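Local coordinates for protein aldehyde dehydrogenase (Burkholderia vietnamiensis, PDB 5KF0) that probably oxidises aldehydes to carboxylic acids with a nicotinamide cofactor, as aldehyde dehydrogenases do, and is seen here with NADPH bound, at residues C155-P160 / E472-P477; R318-G323 / F369-L374. All blocks are in the same frame, centred on the assembly; numbering follows the deposited sequence.

Interaction 1: C155-P160 / E472-P477; sequences CSFISP and EDMTEP. With NDP (NADPH dihydro-nicotinamide-adenine-dinucleotide phosphate), chain E.
The backbone O of Ser159 accepts a hydrogen bond of 2.8 Å from the ribose hydroxyl O3B of NADPH. Through this bond the end of 155-160 holds the adenosine ribose. Ile158 packs against the adenosine: CG2 lies 3.2 Å from the ribose oxygen O4B of NADPH, and CD1 reaches the adenine ring. Pro160 CB is 3.3 Å from O5D of NADPH, on the nicotinamide side of the diphosphate.

The other end of 155-160 meets 472-477 through apolar groups and sulfur. Met474 has CG anti to its carbonyl carbon (chi1 -63°) and an extended chain beyond. This carries its methyl to the far end of the Phe157 ring, where Met474 CE is 3.6 Å from Phe157 CZ. The two side chains come from opposite directions, and the methyl reaches the ring obliquely. Met474 SD is 5.3 Å from the centroid of the Phe157 ring, 75° off the ring normal, in a Met-aromatic contact. Cys155 SG lies more loosely beside Met474 CG, at 4.4 Å.

Met474 sits just after helix 467-473, where the chain turns into strand 475-483. There Glu476 forms a salt bridge with Arg464 of the second subunit. Strand 155-158 runs between the parallel strands 182-185 and 232-236 of the cofactor-binding sheet. Ala175 of helix 164-178 touches both Phe157 and Met474, and Leu232 of strand 232-236 also packs on Met474.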
ATOM      1  N   CYS A 155      23.134  14.404  -2.278  1.00 11.35           N
ATOM      2  CA  CYS A 155      23.334  13.454  -1.193  1.00  9.72           C
ATOM      3  C   CYS A 155      24.821  13.207  -0.998  1.00 12.14           C
ATOM      4  O   CYS A 155      25.565  13.079  -1.971  1.00 11.55           O
ATOM      5  CB  CYS A 155      22.652  12.112  -1.481  1.00 12.47           C
ATOM      6  SG  CYS A 155      20.844  12.199  -1.562  1.00 13.13           S
ATOM      7  N   SER A 156      25.225  13.117   0.269  1.00  9.24           N
ATOM      8  CA  SER A 156      26.586  12.781   0.665  1.00 10.66           C
ATOM      9  C   SER A 156      26.604  11.326   1.125  1.00 10.82           C
ATOM     10  O   SER A 156      25.867  10.954   2.045  1.00 11.18           O
ATOM     11  CB  SER A 156      27.066  13.700   1.790  1.00 12.86           C
ATOM     12  OG  SER A 156      28.353  13.296   2.243  1.00 13.58           O
ATOM     13  N   PHE A 157      27.449  10.511   0.497  1.00 10.51           N
ATOM     14  CA  PHE A 157      27.511   9.073   0.739  1.00  9.27           C
ATOM     15  C   PHE A 157      28.909   8.698   1.213  1.00 11.77           C
ATOM     16  O   PHE A 157      29.898   9.052   0.564  1.00 13.43           O
ATOM     17  CB  PHE A 157      27.194   8.279  -0.539  1.00  9.34           C
ATOM     18  CG  PHE A 157      25.764   8.398  -1.001  1.00  9.51           C
ATOM     19  CD1 PHE A 157      24.737   8.680  -0.100  1.00 10.50           C
ATOM     20  CD2 PHE A 157      25.447   8.197  -2.343  1.00 10.74           C
ATOM     21  CE1 PHE A 157      23.417   8.770  -0.540  1.00 11.97           C
ATOM     22  CE2 PHE A 157      24.132   8.270  -2.785  1.00  9.33           C
ATOM     23  CZ  PHE A 157      23.115   8.562  -1.884  1.00 10.19           C
ATOM     24  N   ILE A 158      28.989   7.962   2.322  1.00 10.23           N
ATOM     25  CA  ILE A 158      30.257   7.481   2.866  1.00 10.07           C
ATOM     26  C   ILE A 158      30.124   5.983   3.118  1.00  9.79           C
ATOM     27  O   ILE A 158      29.162   5.554   3.766  1.00 10.15           O
ATOM     28  CB  ILE A 158      30.615   8.214   4.176  1.00  9.84           C
ATOM     29  CG1 ILE A 158      30.853   9.707   3.927  1.00 11.73           C
ATOM     30  CG2 ILE A 158      31.850   7.567   4.824  1.00 11.68           C
ATOM     31  CD1 ILE A 158      31.018  10.522   5.227  1.00 11.22           C
ATOM     32  N   SER A 159      31.085   5.191   2.628  1.00 10.24           N
ATOM     33  CA  SER A 159      30.995   3.737   2.687  1.00  9.82           C
ATOM     34  C   SER A 159      32.246   3.122   3.304  1.00 12.40           C
ATOM     35  O   SER A 159      33.303   3.759   3.359  1.00 12.12           O
ATOM     36  CB  SER A 159      30.754   3.159   1.279  1.00 11.29           C
ATOM     37  OG  SER A 159      31.747   3.568   0.343  1.00 12.50           O
ATOM     38  N   PRO A 160      32.157   1.860   3.788  1.00 10.88           N
ATOM     39  CA  PRO A 160      33.277   1.272   4.537  1.00  9.88           C
ATOM     40  C   PRO A 160      34.118   0.318   3.712  1.00 12.39           C
ATOM     41  O   PRO A 160      33.880   0.126   2.512  1.00 13.45           O
ATOM     42  CB  PRO A 160      32.567   0.530   5.667  1.00  9.82           C
ATOM     43  CG  PRO A 160      31.356  -0.024   4.941  1.00 12.04           C
ATOM     44  CD  PRO A 160      30.931   1.053   3.947  1.00 12.63           C
ATOM     45  N   GLU A 472      12.906   6.202   0.044  1.00 11.37           N
ATOM     46  CA  GLU A 472      12.115   7.039   0.944  0.54 11.57           C
ATOM     47  C   GLU A 472      12.977   8.106   1.607  1.00 13.20           C
ATOM     48  O   GLU A 472      12.576   9.275   1.696  1.00 15.04           O
ATOM     49  CB  GLU A 472      11.418   6.179   2.004  0.54 12.21           C
ATOM     50  CG  GLU A 472      10.443   6.981   2.838  0.54 11.16           C
ATOM     51  CD  GLU A 472       9.802   6.199   3.959  0.54 28.31           C
ATOM     52  OE1 GLU A 472      10.184   5.030   4.180  0.54 32.31           O
ATOM     53  OE2 GLU A 472       8.909   6.771   4.622  0.54 26.51           O
ATOM     54  N   ASP A 473      14.176   7.733   2.076  1.00 11.44           N
ATOM     55  CA  ASP A 473      15.029   8.720   2.730  1.00 10.64           C
ATOM     56  C   ASP A 473      15.605   9.728   1.744  1.00 13.47           C
ATOM     57  O   ASP A 473      15.916  10.859   2.135  1.00 14.47           O
ATOM     58  CB  ASP A 473      16.172   8.028   3.478  1.00 11.18           C
ATOM     59  CG  ASP A 473      15.719   7.401   4.776  1.00 19.95           C
ATOM     60  OD1 ASP A 473      14.732   7.888   5.361  1.00 24.05           O
ATOM     61  OD2 ASP A 473      16.347   6.422   5.210  1.00 19.50           O
ATOM     62  N   MET A 474      15.771   9.340   0.485  1.00 11.27           N
ATOM     63  CA  MET A 474      16.347  10.200  -0.536  1.00 12.04           C
ATOM     64  C   MET A 474      15.298  11.020  -1.265  1.00 10.84           C
ATOM     65  O   MET A 474      15.609  11.642  -2.288  1.00 13.60           O
ATOM     66  CB  MET A 474      17.143   9.361  -1.535  1.00 12.07           C
ATOM     67  CG  MET A 474      18.325   8.670  -0.878  1.00  9.92           C
ATOM     68  SD  MET A 474      19.212   7.574  -1.993  1.00 12.89           S
ATOM     69  CE  MET A 474      20.251   6.767  -0.782  1.00 11.97           C
ATOM     70  N   THR A 475      14.070  11.049  -0.755  1.00 12.35           N
ATOM     71  CA  THR A 475      13.028  11.872  -1.348  1.00 10.58           C
ATOM     72  C   THR A 475      12.284  12.619  -0.253  1.00 11.58           C
ATOM     73  O   THR A 475      12.242  12.188   0.907  1.00 13.19           O
ATOM     74  CB  THR A 475      12.021  11.036  -2.163  1.00  9.82           C
ATOM     75  OG1 THR A 475      11.510   9.957  -1.364  1.00 11.91           O
ATOM     76  CG2 THR A 475      12.663  10.469  -3.429  1.00 10.50           C
ATOM     77  N   GLU A 476      11.695  13.754  -0.647  1.00 11.63           N
ATOM     78  CA  GLU A 476      10.752  14.476   0.190  1.00 12.09           C
ATOM     79  C   GLU A 476       9.358  14.285  -0.364  1.00 10.32           C
ATOM     80  O   GLU A 476       9.162  14.465  -1.568  1.00 12.05           O
ATOM     81  CB  GLU A 476      11.067  15.977   0.230  1.00 12.30           C
ATOM     82  CG  GLU A 476      12.238  16.352   1.146  1.00 12.63           C
ATOM     83  CD  GLU A 476      11.856  16.359   2.609  1.00 15.74           C
ATOM     84  OE1 GLU A 476      12.731  16.653   3.452  1.00 16.45           O
ATOM     85  OE2 GLU A 476      10.680  16.071   2.924  1.00 13.83           O
ATOM     86  N   PRO A 477       8.361  13.962   0.451  1.00 10.47           N
ATOM     87  CA  PRO A 477       6.986  13.998  -0.058  1.00  9.51           C
ATOM     88  C   PRO A 477       6.592  15.428  -0.391  1.00 10.61           C
ATOM     89  O   PRO A 477       6.933  16.374   0.328  1.00 12.63           O
ATOM     90  CB  PRO A 477       6.146  13.446   1.101  1.00 12.20           C
ATOM     91  CG  PRO A 477       6.982  13.621   2.309  1.00 16.96           C
ATOM     92  CD  PRO A 477       8.431  13.601   1.875  1.00 12.38           C
TER
HETATM   93  PA  NDP E 501      35.069   3.329   9.573  1.00 13.08           P
HETATM   94  O1A NDP E 501      34.064   3.971  10.469  1.00 14.00           O
HETATM   95  O2A NDP E 501      36.471   3.306  10.181  1.00 14.28           O
HETATM   96  O5B NDP E 501      35.140   4.030   8.148  1.00 13.03           O
HETATM   97  C5B NDP E 501      33.939   4.012   7.337  1.00 12.93           C
HETATM   98  C4B NDP E 501      33.996   5.158   6.362  1.00 10.86           C
HETATM   99  O4B NDP E 501      33.879   6.407   7.079  1.00 13.69           O
HETATM  100  C3B NDP E 501      35.299   5.259   5.556  1.00 10.47           C
HETATM  101  O3B NDP E 501      35.032   5.759   4.248  1.00 10.86           O
HETATM  102  C2B NDP E 501      36.080   6.298   6.360  1.00 11.91           C
HETATM  103  O2B NDP E 501      37.084   7.010   5.608  1.00 13.15           O
HETATM  104  C1B NDP E 501      34.946   7.248   6.695  1.00 12.76           C
HETATM  105  N9A NDP E 501      35.233   8.170   7.787  1.00 12.69           N
HETATM  106  C8A NDP E 501      35.756   7.898   9.023  1.00 10.07           C
HETATM  107  N7A NDP E 501      35.836   8.947   9.809  1.00 11.52           N
HETATM  108  C5A NDP E 501      35.334   9.979   9.033  1.00 12.37           C
HETATM  109  C6A NDP E 501      35.135  11.350   9.286  1.00 13.62           C
HETATM  110  N6A NDP E 501      35.465  11.954  10.435  1.00 14.09           N
HETATM  111  N1A NDP E 501      34.591  12.098   8.298  1.00 13.99           N
HETATM  112  C2A NDP E 501      34.280  11.511   7.141  1.00 15.50           C
HETATM  113  N3A NDP E 501      34.426  10.232   6.784  1.00 14.88           N
HETATM  114  C4A NDP E 501      34.962   9.516   7.782  1.00 14.45           C
HETATM  115  O3  NDP E 501      34.597   1.847   9.249  1.00 11.94           O
HETATM  116  PN  NDP E 501      35.273   0.643   8.458  1.00 12.16           P
HETATM  117  O1N NDP E 501      35.604   1.074   7.076  1.00 12.78           O
HETATM  118  O2N NDP E 501      36.426   0.153   9.296  1.00 13.95           O
HETATM  119  O5D NDP E 501      34.143  -0.466   8.380  1.00 11.63           O
HETATM  120  C5D NDP E 501      33.778  -1.344   9.458  1.00 12.69           C
HETATM  121  C4D NDP E 501      32.584  -0.767  10.176  1.00 11.63           C
HETATM  122  O4D NDP E 501      31.480  -0.600   9.247  1.00 12.76           O
HETATM  123  C3D NDP E 501      32.076  -1.676  11.298  1.00 12.58           C
HETATM  124  O3D NDP E 501      31.723  -0.957  12.473  1.00 12.52           O
HETATM  125  C2D NDP E 501      30.871  -2.351  10.644  1.00 16.64           C
HETATM  126  O2D NDP E 501      29.890  -2.886  11.526  1.00 12.42           O
HETATM  127  C1D NDP E 501      30.327  -1.211   9.794  1.00 13.86           C
HETATM  128  N1N NDP E 501      29.481  -1.779   8.751  1.00 12.93           N
HETATM  129  C2N NDP E 501      28.136  -1.501   8.687  1.00 11.79           C
HETATM  130  C3N NDP E 501      27.302  -2.134   7.838  1.00 10.72           C
HETATM  131  C7N NDP E 501      25.865  -1.769   7.712  1.00 12.75           C
HETATM  132  O7N NDP E 501      25.333  -1.886   6.599  1.00 11.66           O
HETATM  133  N7N NDP E 501      25.191  -1.401   8.799  1.00 10.98           N
HETATM  134  C4N NDP E 501      27.803  -3.263   7.010  1.00 12.96           C
HETATM  135  C5N NDP E 501      29.291  -3.242   6.917  1.00 12.19           C
HETATM  136  C6N NDP E 501      30.026  -2.586   7.796  1.00 13.77           C
HETATM  137  P2B NDP E 501      38.608   6.422   5.455  1.00 13.72           P
HETATM  138  O1X NDP E 501      38.627   5.050   6.014  1.00 14.08           O
HETATM  139  O2X NDP E 501      38.877   6.564   3.986  1.00 12.20           O
HETATM  140  O3X NDP E 501      39.507   7.370   6.222  1.00 14.73           O

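Interaction 2: R318-G323 / F369-L374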
ATOM      1  N   ARG A 318      37.813 -25.778  13.239  1.00 16.98           N
ATOM      2  CA  ARG A 318      39.170 -26.224  12.941  1.00 16.41           C
ATOM      3  C   ARG A 318      39.342 -26.571  11.467  1.00 21.48           C
ATOM      4  O   ARG A 318      40.464 -26.511  10.943  1.00 22.34           O
ATOM      5  CB  ARG A 318      39.524 -27.423  13.819  1.00 18.09           C
ATOM      6  CG  ARG A 318      39.751 -27.048  15.266  1.00 18.89           C
ATOM      7  CD  ARG A 318      39.987 -28.268  16.137  1.00 23.11           C
ATOM      8  NE  ARG A 318      40.475 -27.871  17.453  1.00 28.35           N
ATOM      9  CZ  ARG A 318      40.424 -28.641  18.534  1.00 35.48           C
ATOM     10  NH1 ARG A 318      39.895 -29.862  18.465  1.00 29.33           N
ATOM     11  NH2 ARG A 318      40.894 -28.185  19.687  1.00 39.70           N
ATOM     12  N   SER A 319      38.256 -26.931  10.782  1.00 18.84           N
ATOM     13  CA  SER A 319      38.359 -27.354   9.391  1.00 19.41           C
ATOM     14  C   SER A 319      38.488 -26.194   8.414  1.00 21.51           C
ATOM     15  O   SER A 319      38.815 -26.428   7.242  1.00 22.18           O
ATOM     16  CB  SER A 319      37.150 -28.205   9.000  1.00 22.01           C
ATOM     17  OG  SER A 319      35.992 -27.403   8.821  1.00 23.19           O
ATOM     18  N   LEU A 320      38.256 -24.959   8.852  1.00 16.81           N
ATOM     19  CA  LEU A 320      38.200 -23.834   7.923  1.00 16.31           C
ATOM     20  C   LEU A 320      39.599 -23.428   7.474  1.00 20.65           C
ATOM     21  O   LEU A 320      40.474 -23.141   8.298  1.00 23.58           O
ATOM     22  CB  LEU A 320      37.488 -22.642   8.557  1.00 16.22           C
ATOM     23  CG  LEU A 320      36.076 -22.930   9.067  1.00 15.88           C
ATOM     24  CD1 LEU A 320      35.517 -21.690   9.753  1.00 16.68           C
ATOM     25  CD2 LEU A 320      35.168 -23.372   7.921  1.00 15.95           C
ATOM     26  N   LYS A 321      39.786 -23.353   6.159  1.00 19.10           N
ATOM     27  CA  LYS A 321      41.091 -23.064   5.580  1.00 19.86           C
ATOM     28  C   LYS A 321      41.423 -21.573   5.668  1.00 17.60           C
ATOM     29  O   LYS A 321      40.635 -20.726   5.237  1.00 17.68           O
ATOM     30  CB  LYS A 321      41.117 -23.525   4.122  1.00 21.10           C
ATOM     31  N   MET A 322      42.603 -21.257   6.206  1.00 20.94           N
ATOM     32  CA  MET A 322      43.104 -19.889   6.282  1.00 17.86           C
ATOM     33  C   MET A 322      44.254 -19.698   5.294  1.00 15.69           C
ATOM     34  O   MET A 322      45.100 -20.588   5.137  1.00 19.67           O
ATOM     35  CB  MET A 322      43.587 -19.562   7.704  1.00 19.66           C
ATOM     36  CG  MET A 322      44.132 -18.155   7.867  1.00 22.85           C
ATOM     37  SD  MET A 322      44.715 -17.739   9.537  1.00 26.82           S
ATOM     38  CE  MET A 322      46.065 -18.903   9.732  1.00 32.71           C
ATOM     39  N   GLY A 323      44.293 -18.545   4.629  1.00 14.94           N
ATOM     40  CA  GLY A 323      45.451 -18.298   3.773  1.00 18.34           C
ATOM     41  C   GLY A 323      45.166 -17.226   2.730  1.00 17.45           C
ATOM     42  O   GLY A 323      44.363 -16.322   2.956  1.00 16.09           O
ATOM     43  N   PHE A 369      44.618 -14.179  11.345  1.00 14.82           N
ATOM     44  CA  PHE A 369      43.953 -14.567  12.585  1.00 18.19           C
ATOM     45  C   PHE A 369      43.107 -15.801  12.283  1.00 16.49           C
ATOM     46  O   PHE A 369      42.170 -15.722  11.484  1.00 15.07           O
ATOM     47  CB  PHE A 369      43.089 -13.395  13.066  1.00 14.57           C
ATOM     48  CG  PHE A 369      42.784 -13.375  14.542  1.00 16.82           C
ATOM     49  CD1 PHE A 369      42.224 -14.471  15.180  1.00 18.80           C
ATOM     50  CD2 PHE A 369      43.013 -12.212  15.280  1.00 15.87           C
ATOM     51  CE1 PHE A 369      41.920 -14.426  16.541  1.00 16.38           C
ATOM     52  CE2 PHE A 369      42.704 -12.155  16.642  1.00 17.34           C
ATOM     53  CZ  PHE A 369      42.161 -13.271  17.272  1.00 15.58           C
ATOM     54  N   GLU A 370      43.437 -16.943  12.890  1.00 16.43           N
ATOM     55  CA  GLU A 370      42.658 -18.103  12.498  0.55 18.51           C
ATOM     56  C   GLU A 370      41.251 -18.051  13.100  1.00 17.78           C
ATOM     57  O   GLU A 370      40.945 -17.305  14.031  1.00 17.07           O
ATOM     58  CB  GLU A 370      43.382 -19.403  12.862  0.55 21.32           C
ATOM     59  CG  GLU A 370      43.476 -19.728  14.327  0.55 19.91           C
ATOM     60  CD  GLU A 370      44.259 -21.015  14.571  0.55 20.59           C
ATOM     61  OE1 GLU A 370      44.372 -21.844  13.636  0.55 21.57           O
ATOM     62  OE2 GLU A 370      44.766 -21.194  15.693  0.55 18.19           O
ATOM     63  N   ALA A 371      40.362 -18.827  12.480  1.00 16.37           N
ATOM     64  CA  ALA A 371      39.014 -18.946  13.015  1.00 14.94           C
ATOM     65  C   ALA A 371      39.104 -19.474  14.443  1.00 15.69           C
ATOM     66  O   ALA A 371      39.730 -20.509  14.693  1.00 18.43           O
ATOM     67  CB  ALA A 371      38.168 -19.878  12.144  1.00 15.35           C
ATOM     68  N   THR A 372      38.489 -18.754  15.378  1.00 15.78           N
ATOM     69  CA  THR A 372      38.706 -18.963  16.803  1.00 15.73           C
ATOM     70  C   THR A 372      37.375 -18.985  17.540  1.00 14.58           C
ATOM     71  O   THR A 372      36.483 -18.181  17.252  1.00 15.37           O
ATOM     72  CB  THR A 372      39.627 -17.854  17.348  1.00 17.41           C
ATOM     73  OG1 THR A 372      40.903 -17.934  16.688  1.00 17.69           O
ATOM     74  CG2 THR A 372      39.850 -17.983  18.845  1.00 17.12           C
ATOM     75  N   LEU A 373      37.243 -19.918  18.488  1.00 13.88           N
ATOM     76  CA  LEU A 373      36.043 -20.093  19.298  1.00 16.23           C
ATOM     77  C   LEU A 373      36.448 -20.130  20.765  1.00 16.32           C
ATOM     78  O   LEU A 373      37.408 -20.821  21.125  1.00 15.71           O
ATOM     79  CB  LEU A 373      35.311 -21.393  18.911  1.00 15.39           C
ATOM     80  CG  LEU A 373      33.943 -21.674  19.540  1.00 14.64           C
ATOM     81  CD1 LEU A 373      32.903 -20.656  19.069  1.00 15.70           C
ATOM     82  CD2 LEU A 373      33.498 -23.074  19.180  1.00 16.22           C
ATOM     83  N   LEU A 374      35.734 -19.383  21.608  1.00 15.17           N
ATOM     84  CA  LEU A 374      35.991 -19.374  23.045  1.00 16.46           C
ATOM     85  C   LEU A 374      34.717 -19.681  23.814  1.00 15.75           C
ATOM     86  O   LEU A 374      33.613 -19.408  23.340  1.00 17.12           O
ATOM     87  CB  LEU A 374      36.519 -18.015  23.542  1.00 16.79           C
ATOM     88  CG  LEU A 374      37.921 -17.560  23.140  1.00 19.67           C
ATOM     89  CD1 LEU A 374      37.899 -16.910  21.760  1.00 24.59           C
ATOM     90  CD2 LEU A 374      38.460 -16.600  24.188  1.00 19.37           C
TER
HETATM   91  O   HOH W   1      41.181 -20.753  10.423  1.00 19.49           O
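Met322 sets its CG opposite the backbone N (chi1 180°), stays extended to SD, and then bends at chi3 (63°). The sulfur is thereby laid against the backbone of 369-374. Met322 SD is 3.6 Å from Glu370 CA and 3.7 Å from the carbonyl carbon of Phe369. Met322 SD also touches Glu370 CB at 3.9 Å. The Met322 and Glu370 side chains cross at about a right angle. The sulfur therefore meets the root of the glutamate, while the carboxylate belongs to another partner: in the conformer described, OE2 bonds the backbone N of Lys363.

Two residues before Met322, Leu320 points toward Ala371, and Leu320 CD1 lies 4.0 Å from Ala371 CB. Tyr286 of helix 274-286 packs against both residues. A water joins the two backbones: it accepts a hydrogen bond from Ala371 N at 2.9 Å and donates a longer one to Leu320 O at 3.3 Å.

Within 369-374, Thr372 OG1 donates to Glu370 O at 2.7 Å, from well above the carbonyl plane (53° out of it). The same OG1 lies in plane at the edge of the Phe369 ring and is also bonded to Gly362 N. The Thr372 hydroxyl thus links Glu370 O to Gly362 N beside the residues that Met322 touches.

The contact joins the chain leaving helix 306-319 to strand 368-375. Its direct touches are apolar or sulfur to backbone, and its polar link runs through one water. Met322 is exposed, but Phe369 and Ala371 are buried. The contact is partly buried, and dispersion and one water bridge, rather than direct hydrogen bonds or charge pairs, carry it.

Overall arrangement
Interaction 1 and interaction 2 lie on opposite sides of the chain's centre. Their centres are 38 Å apart and their nearest atoms about 19 Å apart, so they do not touch. Along the chain, 318-323 and 369-374 both fall between 155-160 and 472-477, so interaction 2 is nested inside the loop that interaction 1 closes. They use different sheets. Strand 155-158 belongs to the six-stranded cofactor sheet, and strand 475-483 to a three-stranded antiparallel sheet. Strand 368-375 belongs to the other large sheet, consistent with the catalytic domain of this family. Interaction 1 lies between the NADPH site and a strand whose Glu476 pairs with the second subunit; interaction 2 is touched by no other protein chain of the assembly.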